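PDB 1K38: beta-lactamase OXA-2, which hydrolyses the beta-lactam ring of penicillins, oxacillin among them, to give substituted beta-amino acids and so confers antibiotic resistance. Local coordinates for residues 42-52 with 189-200. Residues are numbered along the deposited sequence; the frame is centred on the assembly and turned at random.
With FMT (formic acid), chain C.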
loop_
_atom_site.group_PDB
_atom_site.type_symbol
_atom_site.label_atom_id
_atom_site.label_comp_id
_atom_site.label_asym_id
_atom_site.label_seq_id
_atom_site.Cartn_x
_atom_site.Cartn_y
_atom_site.Cartn_z
ATOM N N ARG A 42 -4.070 21.156 23.928
ATOM C CA ARG A 42 -4.220 21.442 22.510
ATOM C C ARG A 42 -4.590 20.184 21.729
ATOM O O ARG A 42 -5.259 20.263 20.699
ATOM C CB ARG A 42 -2.939 22.048 21.927
ATOM C CG ARG A 42 -3.070 22.369 20.441
ATOM C CD ARG A 42 -1.900 23.180 19.911
ATOM N NE ARG A 42 -1.982 23.305 18.459
ATOM C CZ ARG A 42 -1.710 24.412 17.778
ATOM N NH1 ARG A 42 -1.333 25.516 18.411
ATOM N NH2 ARG A 42 -1.817 24.411 16.456
ATOM N N SER A 43 -4.170 19.022 22.223
ATOM C CA SER A 43 -4.463 17.775 21.524
ATOM C C SER A 43 -5.960 17.486 21.474
ATOM O O SER A 43 -6.412 16.680 20.662
ATOM C CB SER A 43 -3.731 16.599 22.182
ATOM O OG SER A 43 -4.365 16.194 23.381
ATOM N N LYS A 44 -6.728 18.151 22.335
ATOM C CA LYS A 44 -8.170 17.956 22.373
ATOM C C LYS A 44 -8.939 19.127 21.762
ATOM O O LYS A 44 -10.170 19.123 21.742
ATOM C CB LYS A 44 -8.627 17.723 23.817
ATOM C CG LYS A 44 -7.999 16.488 24.460
ATOM C CD LYS A 44 -8.486 16.278 25.887
ATOM C CE LYS A 44 -9.972 15.955 25.926
ATOM N NZ LYS A 44 -10.297 14.705 25.179
ATOM N N LYS A 45 -8.217 20.124 21.258
ATOM C CA LYS A 45 -8.842 21.289 20.643
ATOM C C LYS A 45 -9.202 20.993 19.189
ATOM O O LYS A 45 -8.388 20.460 18.432
ATOM C CB LYS A 45 -7.897 22.492 20.708
ATOM C CG LYS A 45 -8.500 23.782 20.172
ATOM C CD LYS A 45 -7.588 24.973 20.429
ATOM C CE LYS A 45 -7.396 25.215 21.917
ATOM N NZ LYS A 45 -8.681 25.505 22.606
ATOM N N ARG A 46 -10.424 21.333 18.800
ATOM C CA ARG A 46 -10.861 21.086 17.432
ATOM C C ARG A 46 -10.460 22.176 16.451
ATOM O O ARG A 46 -10.613 23.372 16.721
ATOM C CB ARG A 46 -12.377 20.885 17.388
ATOM C CG ARG A 46 -12.829 19.579 18.004
ATOM C CD ARG A 46 -14.337 19.451 17.956
ATOM N NE ARG A 46 -14.783 18.108 18.308
ATOM C CZ ARG A 46 -16.041 17.792 18.600
ATOM N NH1 ARG A 46 -16.985 18.726 18.592
ATOM N NH2 ARG A 46 -16.359 16.540 18.892
ATOM N N TYR A 47 -9.942 21.744 15.306
ATOM C CA TYR A 47 -9.509 22.639 14.242
ATOM C C TYR A 47 -10.022 22.101 12.912
ATOM O O TYR A 47 -10.340 20.915 12.795
ATOM C CB TYR A 47 -7.981 22.687 14.155
ATOM C CG TYR A 47 -7.264 23.291 15.341
ATOM C CD1 TYR A 47 -7.290 24.665 15.570
ATOM C CD2 TYR A 47 -6.504 22.494 16.195
ATOM C CE1 TYR A 47 -6.569 25.231 16.616
ATOM C CE2 TYR A 47 -5.781 23.047 17.242
ATOM C CZ TYR A 47 -5.813 24.418 17.445
ATOM O OH TYR A 47 -5.065 24.974 18.458
ATOM N N SER A 48 -10.096 22.967 11.907
ATOM C CA SER A 48 -10.522 22.527 10.584
ATOM C C SER A 48 -9.566 21.413 10.169
ATOM O O SER A 48 -8.352 21.544 10.327
ATOM C CB SER A 48 -10.414 23.678 9.581
ATOM O OG SER A 48 -10.510 23.194 8.254
ATOM N N PRO A 49 -10.092 20.302 9.630
ATOM C CA PRO A 49 -9.210 19.207 9.217
ATOM C C PRO A 49 -8.426 19.511 7.948
ATOM O O PRO A 49 -7.410 18.880 7.674
ATOM C CB PRO A 49 -10.181 18.045 9.023
ATOM C CG PRO A 49 -11.393 18.728 8.494
ATOM C CD PRO A 49 -11.506 19.959 9.388
ATOM N N ALA A 50 -8.896 20.490 7.180
ATOM C CA ALA A 50 -8.250 20.850 5.926
ATOM C C ALA A 50 -8.150 19.582 5.080
ATOM O O ALA A 50 -9.052 18.748 5.131
ATOM C CB ALA A 50 -6.873 21.456 6.188
ATOM N N SER A 51 -7.070 19.410 4.325
ATOM C CA SER A 51 -6.968 18.228 3.472
ATOM C C SER A 51 -6.841 16.871 4.158
ATOM O O SER A 51 -6.832 15.845 3.477
ATOM C CB SER A 51 -5.852 18.407 2.444
ATOM O OG SER A 51 -6.216 19.422 1.516
ATOM N N THR A 52 -6.739 16.833 5.485
ATOM C CA THR A 52 -6.679 15.527 6.136
ATOM C C THR A 52 -8.076 14.936 5.989
ATOM O O THR A 52 -8.280 13.738 6.185
ATOM C CB THR A 52 -6.339 15.596 7.643
ATOM O OG1 THR A 52 -7.354 16.322 8.341
ATOM C CG2 THR A 52 -4.987 16.255 7.850
ATOM N N LYS A 189 -1.498 11.672 5.698
ATOM C CA LYS A 189 -2.128 12.732 4.922
ATOM C C LYS A 189 -1.841 14.084 5.558
ATOM O O LYS A 189 -2.014 14.264 6.764
ATOM C CB LYS A 189 -3.644 12.525 4.857
ATOM C CG LYS A 189 -4.366 13.541 3.974
ATOM C CD LYS A 189 -4.147 13.230 2.499
ATOM C CE LYS A 189 -4.411 14.449 1.628
ATOM N NZ LYS A 189 -3.337 15.471 1.798
ATOM N N THR A 190 -1.398 15.031 4.739
ATOM C CA THR A 190 -1.123 16.375 5.221
ATOM C C THR A 190 -2.359 17.246 5.067
ATOM O O THR A 190 -3.300 16.905 4.341
ATOM C CB THR A 190 -0.006 17.044 4.415
ATOM O OG1 THR A 190 -0.345 16.998 3.024
ATOM C CG2 THR A 190 1.316 16.351 4.641
ATOM N N GLY A 191 -2.347 18.375 5.762
ATOM C CA GLY A 191 -3.439 19.323 5.679
ATOM C C GLY A 191 -2.928 20.717 5.987
ATOM O O GLY A 191 -1.997 20.874 6.780
ATOM N N TRP A 192 -3.511 21.722 5.336
ATOM C CA TRP A 192 -3.152 23.121 5.570
ATOM C C TRP A 192 -4.269 24.020 5.072
ATOM O O TRP A 192 -4.690 23.912 3.922
ATOM C CB TRP A 192 -1.855 23.504 4.851
ATOM C CG TRP A 192 -1.425 24.918 5.152
ATOM C CD1 TRP A 192 -1.235 25.468 6.389
ATOM C CD2 TRP A 192 -1.119 25.952 4.204
ATOM N NE1 TRP A 192 -0.829 26.776 6.271
ATOM C CE2 TRP A 192 -0.749 27.099 4.943
ATOM C CE3 TRP A 192 -1.121 26.020 2.803
ATOM C CZ2 TRP A 192 -0.382 28.303 4.327
ATOM C CZ3 TRP A 192 -0.755 27.218 2.190
ATOM C CH2 TRP A 192 -0.391 28.341 2.954
ATOM N N GLU A 193 -4.754 24.906 5.934
ATOM C CA GLU A 193 -5.810 25.814 5.517
ATOM C C GLU A 193 -5.399 27.275 5.656
ATOM O O GLU A 193 -6.244 28.166 5.654
ATOM C CB GLU A 193 -7.104 25.532 6.289
ATOM C CG GLU A 193 -6.944 25.277 7.777
ATOM C CD GLU A 193 -6.424 26.480 8.526
ATOM O OE1 GLU A 193 -5.245 26.836 8.333
ATOM O OE2 GLU A 193 -7.200 27.070 9.307
ATOM N N GLY A 194 -4.095 27.511 5.773
ATOM C CA GLY A 194 -3.602 28.871 5.877
ATOM C C GLY A 194 -2.862 29.237 7.151
ATOM O O GLY A 194 -1.795 29.845 7.093
ATOM N N ARG A 195 -3.416 28.873 8.302
ATOM C CA ARG A 195 -2.781 29.208 9.576
ATOM C C ARG A 195 -2.551 27.994 10.464
ATOM O O ARG A 195 -1.909 28.096 11.511
ATOM C CB ARG A 195 -3.643 30.219 10.340
ATOM C CG ARG A 195 -5.000 29.673 10.769
ATOM C CD ARG A 195 -6.126 30.430 10.098
ATOM N NE ARG A 195 -6.042 30.345 8.643
ATOM C CZ ARG A 195 -6.728 31.119 7.808
ATOM N NH1 ARG A 195 -6.589 30.968 6.498
ATOM N NH2 ARG A 195 -7.543 32.051 8.282
ATOM N N MET A 196 -3.084 26.856 10.034
ATOM C CA MET A 196 -2.991 25.599 10.773
ATOM C C MET A 196 -2.547 24.474 9.843
ATOM O O MET A 196 -3.120 24.298 8.771
ATOM C CB MET A 196 -4.368 25.267 11.364
ATOM C CG MET A 196 -4.641 23.783 11.566
ATOM S SD MET A 196 -4.396 23.264 13.264
ATOM C CE MET A 196 -2.857 24.013 13.649
ATOM N N GLY A 197 -1.540 23.707 10.259
ATOM C CA GLY A 197 -1.063 22.611 9.432
ATOM C C GLY A 197 -1.142 21.277 10.153
ATOM O O GLY A 197 -0.918 21.212 11.361
ATOM N N TRP A 198 -1.456 20.217 9.413
ATOM C CA TRP A 198 -1.580 18.867 9.977
ATOM C C TRP A 198 -0.740 17.814 9.269
ATOM O O TRP A 198 -0.352 17.967 8.117
ATOM C CB TRP A 198 -2.995 18.297 9.803
ATOM C CG TRP A 198 -4.150 18.901 10.499
ATOM C CD1 TRP A 198 -4.976 19.877 10.020
ATOM C CD2 TRP A 198 -4.731 18.445 11.725
ATOM N NE1 TRP A 198 -6.049 20.048 10.868
ATOM C CE2 TRP A 198 -5.922 19.182 11.922
ATOM C CE3 TRP A 198 -4.365 17.479 12.674
ATOM C CZ2 TRP A 198 -6.752 18.984 13.032
ATOM C CZ3 TRP A 198 -5.193 17.281 13.778
ATOM C CH2 TRP A 198 -6.374 18.032 13.946
ATOM N N TRP A 199 -0.491 16.727 9.990
ATOM C CA TRP A 199 0.099 15.529 9.409
ATOM C C TRP A 199 -0.433 14.447 10.328
ATOM O O TRP A 199 -0.169 14.450 11.533
ATOM C CB TRP A 199 1.630 15.488 9.349
ATOM C CG TRP A 199 2.069 14.456 8.298
ATOM C CD1 TRP A 199 1.443 14.192 7.102
ATOM C CD2 TRP A 199 3.227 13.611 8.329
ATOM N NE1 TRP A 199 2.141 13.243 6.392
ATOM C CE2 TRP A 199 3.241 12.869 7.120
ATOM C CE3 TRP A 199 4.255 13.409 9.255
ATOM C CZ2 TRP A 199 4.246 11.944 6.818
ATOM C CZ3 TRP A 199 5.254 12.488 8.957
ATOM C CH2 TRP A 199 5.243 11.767 7.748
ATOM N N VAL A 200 -1.252 13.567 9.765
ATOM C CA VAL A 200 -1.834 12.478 10.538
ATOM C C VAL A 200 -1.671 11.186 9.759
ATOM O O VAL A 200 -1.586 11.200 8.529
ATOM C CB VAL A 200 -3.336 12.721 10.828
ATOM C CG1 VAL A 200 -3.523 14.103 11.447
ATOM C CG2 VAL A 200 -4.162 12.585 9.554
HETATM C C FMT C . -1.796 20.368 2.549
HETATM O O1 FMT C . -0.400 20.814 2.916
HETATM O O2 FMT C . -1.791 18.979 1.879
HETATM O O HOH W 1 -5.159 21.329 3.044
#
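M196 lays its sulfur over one face of the Y47 ring: SD sits 3.8 Å from the ring centroid and 24° off the normal, a Met-aromatic contact. The same sulfur also lies 4.3 Å above the W198 ring plane, toward its rim. W198 meets segment 42-52 at its pyrrole edge, where NE1 donates to S48 O at 2.8 Å. That bond is nearly straight (167°), and the oxygen lies close to the indole plane, which should fix the ring's rotation. Further along, the T52 methyl CG2 packs 3.5 Å from W198 CB, the two side chains crossing at about a right angle. Rotation at chi1 (62°) places T52 OG1 for its 2.6 Å bond to P49 O, which also accepts from T52 N, on the same face of its plane. S51, the predicted acylation nucleophile, brings CB 3.5 Å from T190 O; a water joins its OG to W192 N, and OG also bonds carboxylated K54. K189 NZ bonds to T190 O and S99. A formic acid, probably from the crystallisation liquor, bonds T190 OG1, S99 and R228. The 3-10 turn carrying S51 thus faces the KTG motif of strand 184-192, which by similarity binds substrate, as in class D serine beta-lactamases.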